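Local coordinates for protein predicted sugar phosphatases of the HAD superfamily (Cytophaga hutchinsonii, PDB 2HX1) that probably hydrolyses the phosphate ester of a sugar phosphate or related small molecule, as a magnesium-binding member of the HAD superfamily, at residues N171-P174 and V180-A183; M190-L195 and F199-K204. One frame throughout, in Å; residues are numbered along the deposited sequence.

Interaction 1 (N171-P174 and V180-A183); sequences NTYP and VAIA. With EDO (1,2-ethanediol), chain N.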
ATOM      1  N   ASN A 171      -7.158  12.935   5.157  1.00 25.40           N
ATOM      2  CA  ASN A 171      -5.736  13.270   5.125  1.00 23.51           C
ATOM      3  C   ASN A 171      -5.471  14.732   4.903  1.00 23.00           C
ATOM      4  O   ASN A 171      -4.438  15.198   5.306  1.00 22.83           O
ATOM      5  CB  ASN A 171      -5.018  12.514   4.025  1.00 23.47           C
ATOM      6  CG  ASN A 171      -4.806  11.105   4.359  1.00 24.10           C
ATOM      7  OD1 ASN A 171      -4.656  10.748   5.532  1.00 25.82           O
ATOM      8  ND2 ASN A 171      -4.791  10.256   3.333  1.00 22.14           N
ATOM      9  N   THR A 172      -6.368  15.427   4.196  1.00 22.67           N
ATOM     10  CA  THR A 172      -6.262  16.878   3.998  1.00 22.94           C
ATOM     11  C   THR A 172      -7.592  17.561   4.252  1.00 23.90           C
ATOM     12  O   THR A 172      -8.627  16.908   4.247  1.00 24.66           O
ATOM     13  CB  THR A 172      -5.851  17.247   2.575  1.00 21.93           C
ATOM     14  OG1 THR A 172      -6.872  16.834   1.665  1.00 23.77           O
ATOM     15  CG2 THR A 172      -4.514  16.615   2.214  1.00 21.08           C
ATOM     16  N   TYR A 173      -7.552  18.872   4.478  1.00 24.58           N
ATOM     17  CA  TYR A 173      -8.752  19.713   4.492  1.00 25.85           C
ATOM     18  C   TYR A 173      -8.596  20.917   3.559  1.00 28.59           C
ATOM     19  O   TYR A 173      -7.478  21.424   3.366  1.00 28.60           O
ATOM     20  CB  TYR A 173      -9.084  20.196   5.915  1.00 28.85           C
ATOM     21  CG  TYR A 173      -8.024  21.026   6.689  1.00 32.04           C
ATOM     22  CD1 TYR A 173      -7.039  20.396   7.426  1.00 33.06           C
ATOM     23  CD2 TYR A 173      -8.066  22.431   6.740  1.00 35.87           C
ATOM     24  CE1 TYR A 173      -6.089  21.098   8.157  1.00 34.88           C
ATOM     25  CE2 TYR A 173      -7.095  23.166   7.496  1.00 35.48           C
ATOM     26  CZ  TYR A 173      -6.116  22.474   8.204  1.00 38.44           C
ATOM     27  OH  TYR A 173      -5.139  23.111   8.961  1.00 42.01           O
ATOM     28  N   PRO A 174      -9.704  21.387   2.965  1.00 28.27           N
ATOM     29  CA  PRO A 174      -9.611  22.604   2.195  1.00 28.53           C
ATOM     30  C   PRO A 174      -9.310  23.803   3.078  1.00 28.27           C
ATOM     31  O   PRO A 174      -9.880  23.930   4.153  1.00 25.12           O
ATOM     32  CB  PRO A 174     -11.000  22.748   1.584  1.00 31.49           C
ATOM     33  CG  PRO A 174     -11.665  21.424   1.740  1.00 26.68           C
ATOM     34  CD  PRO A 174     -11.071  20.835   2.958  1.00 29.71           C
ATOM     35  N   VAL A 180      -5.300  23.119  -0.150  1.00 24.88           N
ATOM     36  CA  VAL A 180      -5.628  22.246   0.967  1.00 23.48           C
ATOM     37  C   VAL A 180      -4.510  22.340   2.020  1.00 24.39           C
ATOM     38  O   VAL A 180      -3.451  22.965   1.802  1.00 24.59           O
ATOM     39  CB  VAL A 180      -5.788  20.761   0.548  1.00 23.90           C
ATOM     40  CG1 VAL A 180      -6.749  20.610  -0.624  1.00 23.89           C
ATOM     41  CG2 VAL A 180      -4.436  20.147   0.205  1.00 23.27           C
ATOM     42  N   ALA A 181      -4.772  21.732   3.169  1.00 21.01           N
ATOM     43  CA  ALA A 181      -3.826  21.640   4.252  1.00 20.47           C
ATOM     44  C   ALA A 181      -3.851  20.194   4.752  1.00 21.80           C
ATOM     45  O   ALA A 181      -4.890  19.517   4.696  1.00 21.33           O
ATOM     46  CB  ALA A 181      -4.219  22.595   5.366  1.00 19.34           C
ATOM     47  N   ILE A 182      -2.700  19.714   5.186  1.00 21.26           N
ATOM     48  CA  ILE A 182      -2.592  18.380   5.734  1.00 20.59           C
ATOM     49  C   ILE A 182      -3.238  18.397   7.121  1.00 22.73           C
ATOM     50  O   ILE A 182      -2.906  19.251   7.952  1.00 22.15           O
ATOM     51  CB  ILE A 182      -1.127  17.946   5.811  1.00 20.61           C
ATOM     52  CG1 ILE A 182      -0.507  17.917   4.408  1.00 20.32           C
ATOM     53  CG2 ILE A 182      -1.002  16.587   6.421  1.00 18.98           C
ATOM     54  CD1 ILE A 182       1.014  17.854   4.420  1.00 22.14           C
ATOM     55  N   ALA A 183      -4.168  17.466   7.348  1.00 21.99           N
ATOM     56  CA  ALA A 183      -4.925  17.363   8.602  1.00 21.09           C
ATOM     57  C   ALA A 183      -4.214  16.398   9.502  1.00 21.84           C
ATOM     58  O   ALA A 183      -3.275  15.720   9.078  1.00 25.84           O
ATOM     59  CB  ALA A 183      -6.345  16.878   8.366  1.00 20.44           C
TER
HETATM   60  C1  EDO N 309      -6.706  25.386  12.146  1.00 56.10           C
HETATM   61  O1  EDO N 309      -6.635  24.885  10.803  1.00 55.07           O
HETATM   62  C2  EDO N 309      -6.620  24.230  13.128  1.00 60.89           C
HETATM   63  O2  EDO N 309      -6.020  23.070  12.516  1.00 61.23           O
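Tyr-173 and Ala-181 form the hydrogen-bonded pair of a short antiparallel beta hairpin, with Thr-172 opposite Ile-182 and Pro-174 opposite Val-180 as its non-hydrogen-bonded pairs. The two central bonds are short: Tyr-173 N reaches Ala-181 O at 2.7 Å, and Ala-181 N returns the bond to Tyr-173 O. A third, from Ala-183 N to Asn-171 O at 3.1 Å, has the donor well above the carbonyl plane; Ala-183 occupies the N-cap position, just before helix 184-195.

The side chain to look at is Tyr-173. With CG placed between its own backbone N and carbonyl carbon (chi1 59°), the ring folds back across the neighbouring strand and lies over the methyl of Ala-181. This is a CH-pi contact, Ala-181 CB standing 3.6 Å from the ring centroid of Tyr-173, displaced toward the hydroxyl end. Ala-183 CB meets the ring at its edge, 3.7 Å from Tyr-173 CD1. Beyond the ring, Tyr-173 OH accepts a 3.0 Å hydrogen bond from O1 of an ethanediol, probably picked up from the crystallisation liquor, and also bonds to Asp-141. Away from the tyrosine, Val-180 CG2 rests 4.0 Å from Thr-172 CB, the two branched side chains crossing at a slant.

The outward backbone N atoms of Val-180 and Ile-182 are bonded by Asn-155 and Asn-151 of the second subunit, which ties the hairpin into the assembly. The small methyls of Ala-181 and Ala-183 probably allow the ring to lie this close, and the contact pairs an apolar ring face over Ala-181 with a polar hydroxyl end bonded to Asp-141.

Interaction 2 (M190-L195 and F199-K204); sequences MIESIL and FIRFGK. With EDO (1,2-ethanediol), chain M.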
HETATM    1  N   MSE A 190       1.277   9.991   7.251  1.00 21.93           N
HETATM    2  CA  MSE A 190       2.671  10.242   6.890  1.00 22.11           C
HETATM    3  C   MSE A 190       3.602   9.508   7.796  1.00 19.92           C
HETATM    4  O   MSE A 190       4.588   8.941   7.345  1.00 23.23           O
HETATM    5  CB  MSE A 190       2.973  11.721   7.011  1.00 20.30           C
HETATM    6  CG  MSE A 190       2.331  12.529   5.910  1.00 30.79           C
HETATM    7 SE   MSE A 190       2.654  14.448   6.072  0.70 29.33          SE
HETATM    8  CE  MSE A 190       3.164  14.719   7.824  1.00 40.72           C
ATOM      9  N   ILE A 191       3.328   9.557   9.095  1.00 20.24           N
ATOM     10  CA  ILE A 191       4.120   8.805  10.056  1.00 20.03           C
ATOM     11  C   ILE A 191       4.072   7.311   9.720  1.00 20.96           C
ATOM     12  O   ILE A 191       5.095   6.601   9.696  1.00 21.25           O
ATOM     13  CB  ILE A 191       3.619   9.040  11.478  1.00 21.81           C
ATOM     14  CG1 ILE A 191       3.888  10.502  11.914  1.00 25.76           C
ATOM     15  CG2 ILE A 191       4.320   8.071  12.444  1.00 16.03           C
ATOM     16  CD1 ILE A 191       3.071  10.940  13.194  1.00 20.97           C
ATOM     17  N   GLU A 192       2.867   6.829   9.453  1.00 21.18           N
ATOM     18  CA  GLU A 192       2.669   5.439   9.122  1.00 24.19           C
ATOM     19  C   GLU A 192       3.348   4.993   7.813  1.00 24.94           C
ATOM     20  O   GLU A 192       3.657   3.815   7.637  1.00 24.28           O
ATOM     21  CB  GLU A 192       1.173   5.138   9.107  1.00 25.37           C
ATOM     22  CG  GLU A 192       0.554   5.179  10.498  1.00 22.80           C
ATOM     23  CD  GLU A 192      -0.931   4.796  10.494  1.00 26.94           C
ATOM     24  OE1 GLU A 192      -1.689   5.308   9.644  1.00 28.34           O
ATOM     25  OE2 GLU A 192      -1.324   3.967  11.344  1.00 30.79           O
ATOM     26  N   SER A 193       3.610   5.930   6.913  1.00 25.88           N
ATOM     27  CA  SER A 193       4.363   5.603   5.681  1.00 25.94           C
ATOM     28  C   SER A 193       5.828   5.260   5.978  1.00 23.63           C
ATOM     29  O   SER A 193       6.452   4.566   5.209  1.00 25.40           O
ATOM     30  CB  SER A 193       4.256   6.740   4.646  1.00 25.14           C
ATOM     31  OG  SER A 193       5.051   7.861   5.012  1.00 22.49           O
ATOM     32  N   ILE A 194       6.346   5.735   7.112  1.00 25.42           N
ATOM     33  CA  ILE A 194       7.712   5.462   7.591  1.00 25.08           C
ATOM     34  C   ILE A 194       7.725   4.218   8.496  1.00 25.80           C
ATOM     35  O   ILE A 194       8.527   3.325   8.324  1.00 28.69           O
ATOM     36  CB  ILE A 194       8.253   6.699   8.428  1.00 25.42           C
ATOM     37  CG1 ILE A 194       8.270   7.993   7.605  1.00 27.08           C
ATOM     38  CG2 ILE A 194       9.662   6.471   8.981  1.00 32.34           C
ATOM     39  CD1 ILE A 194       8.883   7.873   6.226  1.00 16.44           C
ATOM     40  N   LEU A 195       6.822   4.170   9.466  1.00 26.75           N
ATOM     41  CA  LEU A 195       6.825   3.141  10.507  1.00 26.75           C
ATOM     42  C   LEU A 195       6.037   1.896  10.162  1.00 25.90           C
ATOM     43  O   LEU A 195       6.191   0.879  10.835  1.00 26.01           O
ATOM     44  CB  LEU A 195       6.230   3.712  11.818  1.00 27.29           C
ATOM     45  CG  LEU A 195       7.099   4.648  12.658  1.00 33.54           C
ATOM     46  CD1 LEU A 195       6.347   5.113  13.932  1.00 28.06           C
ATOM     47  CD2 LEU A 195       8.387   3.962  13.021  1.00 27.58           C
ATOM     48  N   PHE A 199      -1.310   3.416  14.111  1.00 24.87           N
ATOM     49  CA  PHE A 199      -2.294   4.220  14.832  1.00 23.99           C
ATOM     50  C   PHE A 199      -3.609   3.495  14.995  1.00 23.54           C
ATOM     51  O   PHE A 199      -4.102   2.849  14.071  1.00 21.50           O
ATOM     52  CB  PHE A 199      -2.515   5.585  14.182  1.00 23.50           C
ATOM     53  CG  PHE A 199      -1.398   6.531  14.437  1.00 18.34           C
ATOM     54  CD1 PHE A 199      -0.204   6.413  13.735  1.00 19.16           C
ATOM     55  CD2 PHE A 199      -1.506   7.497  15.399  1.00 21.74           C
ATOM     56  CE1 PHE A 199       0.862   7.265  13.990  1.00 26.01           C
ATOM     57  CE2 PHE A 199      -0.432   8.355  15.686  1.00 23.95           C
ATOM     58  CZ  PHE A 199       0.741   8.245  14.981  1.00 18.69           C
ATOM     59  N   ILE A 200      -4.106   3.549  16.222  1.00 25.08           N
ATOM     60  CA  ILE A 200      -5.506   3.278  16.520  1.00 25.00           C
ATOM     61  C   ILE A 200      -6.269   4.505  16.062  1.00 23.23           C
ATOM     62  O   ILE A 200      -5.999   5.633  16.518  1.00 20.94           O
ATOM     63  CB  ILE A 200      -5.774   3.105  18.031  1.00 26.41           C
ATOM     64  CG1 ILE A 200      -4.972   1.919  18.620  1.00 29.96           C
ATOM     65  CG2 ILE A 200      -7.285   2.865  18.250  1.00 26.15           C
ATOM     66  CD1 ILE A 200      -4.454   2.129  20.041  1.00 33.72           C
ATOM     67  N   ARG A 201      -7.199   4.295  15.145  1.00 20.08           N
ATOM     68  CA  ARG A 201      -8.000   5.375  14.595  1.00 21.77           C
ATOM     69  C   ARG A 201      -9.446   5.314  15.101  1.00 21.58           C
ATOM     70  O   ARG A 201     -10.082   4.289  14.997  1.00 22.49           O
ATOM     71  CB  ARG A 201      -7.973   5.267  13.075  1.00 22.27           C
ATOM     72  CG  ARG A 201      -6.632   5.777  12.480  1.00 20.89           C
ATOM     73  CD  ARG A 201      -6.488   5.448  11.025  1.00 22.46           C
ATOM     74  NE  ARG A 201      -5.218   5.964  10.504  1.00 23.92           N
ATOM     75  CZ  ARG A 201      -5.053   7.132   9.882  1.00 30.25           C
ATOM     76  NH1 ARG A 201      -6.078   7.960   9.677  1.00 31.56           N
ATOM     77  NH2 ARG A 201      -3.839   7.481   9.453  1.00 24.04           N
ATOM     78  N   PHE A 202      -9.949   6.418  15.637  1.00 22.56           N
ATOM     79  CA  PHE A 202     -11.309   6.479  16.186  1.00 22.90           C
ATOM     80  C   PHE A 202     -12.164   7.345  15.308  1.00 23.83           C
ATOM     81  O   PHE A 202     -11.693   8.358  14.752  1.00 22.10           O
ATOM     82  CB  PHE A 202     -11.307   7.059  17.601  1.00 24.01           C
ATOM     83  CG  PHE A 202     -10.675   6.137  18.650  1.00 24.59           C
ATOM     84  CD1 PHE A 202     -11.105   4.826  18.795  1.00 28.80           C
ATOM     85  CD2 PHE A 202      -9.692   6.606  19.496  1.00 17.02           C
ATOM     86  CE1 PHE A 202     -10.559   3.987  19.772  1.00 22.61           C
ATOM     87  CE2 PHE A 202      -9.141   5.776  20.475  1.00 22.47           C
ATOM     88  CZ  PHE A 202      -9.577   4.472  20.603  1.00 25.38           C
ATOM     89  N   GLY A 203     -13.418   6.936  15.180  1.00 20.76           N
ATOM     90  CA  GLY A 203     -14.414   7.712  14.468  1.00 19.93           C
ATOM     91  C   GLY A 203     -14.862   6.991  13.237  1.00 20.12           C
ATOM     92  O   GLY A 203     -14.428   5.865  12.962  1.00 17.08           O
ATOM     93  N   LYS A 204     -15.705   7.684  12.468  1.00 19.82           N
ATOM     94  CA  LYS A 204     -16.263   7.148  11.233  1.00 19.44           C
ATOM     95  C   LYS A 204     -15.108   6.686  10.352  1.00 18.69           C
ATOM     96  O   LYS A 204     -14.105   7.381  10.266  1.00 19.95           O
ATOM     97  CB  LYS A 204     -17.091   8.221  10.499  1.00 17.14           C
ATOM     98  CG  LYS A 204     -18.185   8.921  11.367  1.00 19.56           C
ATOM     99  CD  LYS A 204     -18.797  10.110  10.642  1.00 20.74           C
ATOM    100  CE  LYS A 204     -17.865  11.319  10.592  1.00 25.06           C
ATOM    101  NZ  LYS A 204     -18.567  12.527  10.133  1.00 23.78           N
TER
HETATM  102  C1  EDO M 308      -3.542  -0.796  14.372  1.00 43.32           C
HETATM  103  O1  EDO M 308      -4.360   0.199  13.738  1.00 52.61           O
HETATM  104  C2  EDO M 308      -2.709  -0.155  15.477  1.00 45.09           C
HETATM  105  O2  EDO M 308      -1.361  -0.614  15.380  1.00 41.36           O
HETATM  106  O   HOH W   1      -4.025   3.077  11.295  1.00 30.57           O
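Glu-192, on helix 184-195, reaches across to Phe-199 and Arg-201 on the strand that follows, joining helix to edge strand in what is probably the alpha/beta cap domain, as in related HAD phosphatases. Strand 199-202 runs parallel to strand 164-167 as the last of five strands in its sheet, and a turn of three residues separates it from the helix.

The polar part is built on one carboxylate. Glu-192 CG lies anti to the carbonyl carbon (chi1 -70°) and the chain is extended beyond it, which carries the acid group out to the strand. Its OE2 accepts from Phe-199 N at 2.8 Å, on the anti side and somewhat out of the carboxylate plane, and also from the backbone N of Arg-198. Its OE1 forms a salt bridge with Arg-201 NH2 at 3.1 Å; the bond is nearly straight (167°) and lies in the guanidinium plane, yet meets OE1 from above the carboxylate. A lysine in place of Glu-192 would probably leave Phe-199 N without its acceptor and Arg-201 without its carboxylate partner, with two positive charges near each other. Arg-201 NH1 has a second partner, Asn-168.

The apolar part is the ring of Phe-199, approached at its edge from the helix. Glu-192 CG sits 3.5 Å from Phe-199 CD1, and Ile-191 CG2 lies 3.9 Å from Phe-199 CE1. The carboxylate of Glu-192 stands almost perpendicular to that ring, 83° between planes. Ile-191 and Phe-199 both continue onto Leu-138 of strand 133-138.

Water completes the cluster: one molecule donates to Glu-192 OE2 and to Phe-199 O, 2.8 Å from each, and accepts a weak bond from Arg-201 NE.

How the interactions relate
Interaction 1 closes before interaction 2 opens, and helix 184-195 connects them: Ala-183 sits just before its first turn, and Ile-191 and Glu-192 near its end meet strand 199-202. The centres lie about 15 Å apart, but Ile-182 CD1 packs 4.1 Å from the selenium (SE) of Met-190, a selenomethionine. Thr-189 bonds Asn-171 and, weakly, Arg-201. Both contacts adjoin the second subunit. The side chain of Pro-174 comes about 8 Å from the magnesium held by Asp-20, Phe-22 and Asp-233; those of Tyr-173 and Arg-201 lie about 4 Å and 9 Å from a bound HEPES buffer molecule. Beyond strand 199-202, Lys-204 NZ forms salt bridges with Asp-20 and Asp-238.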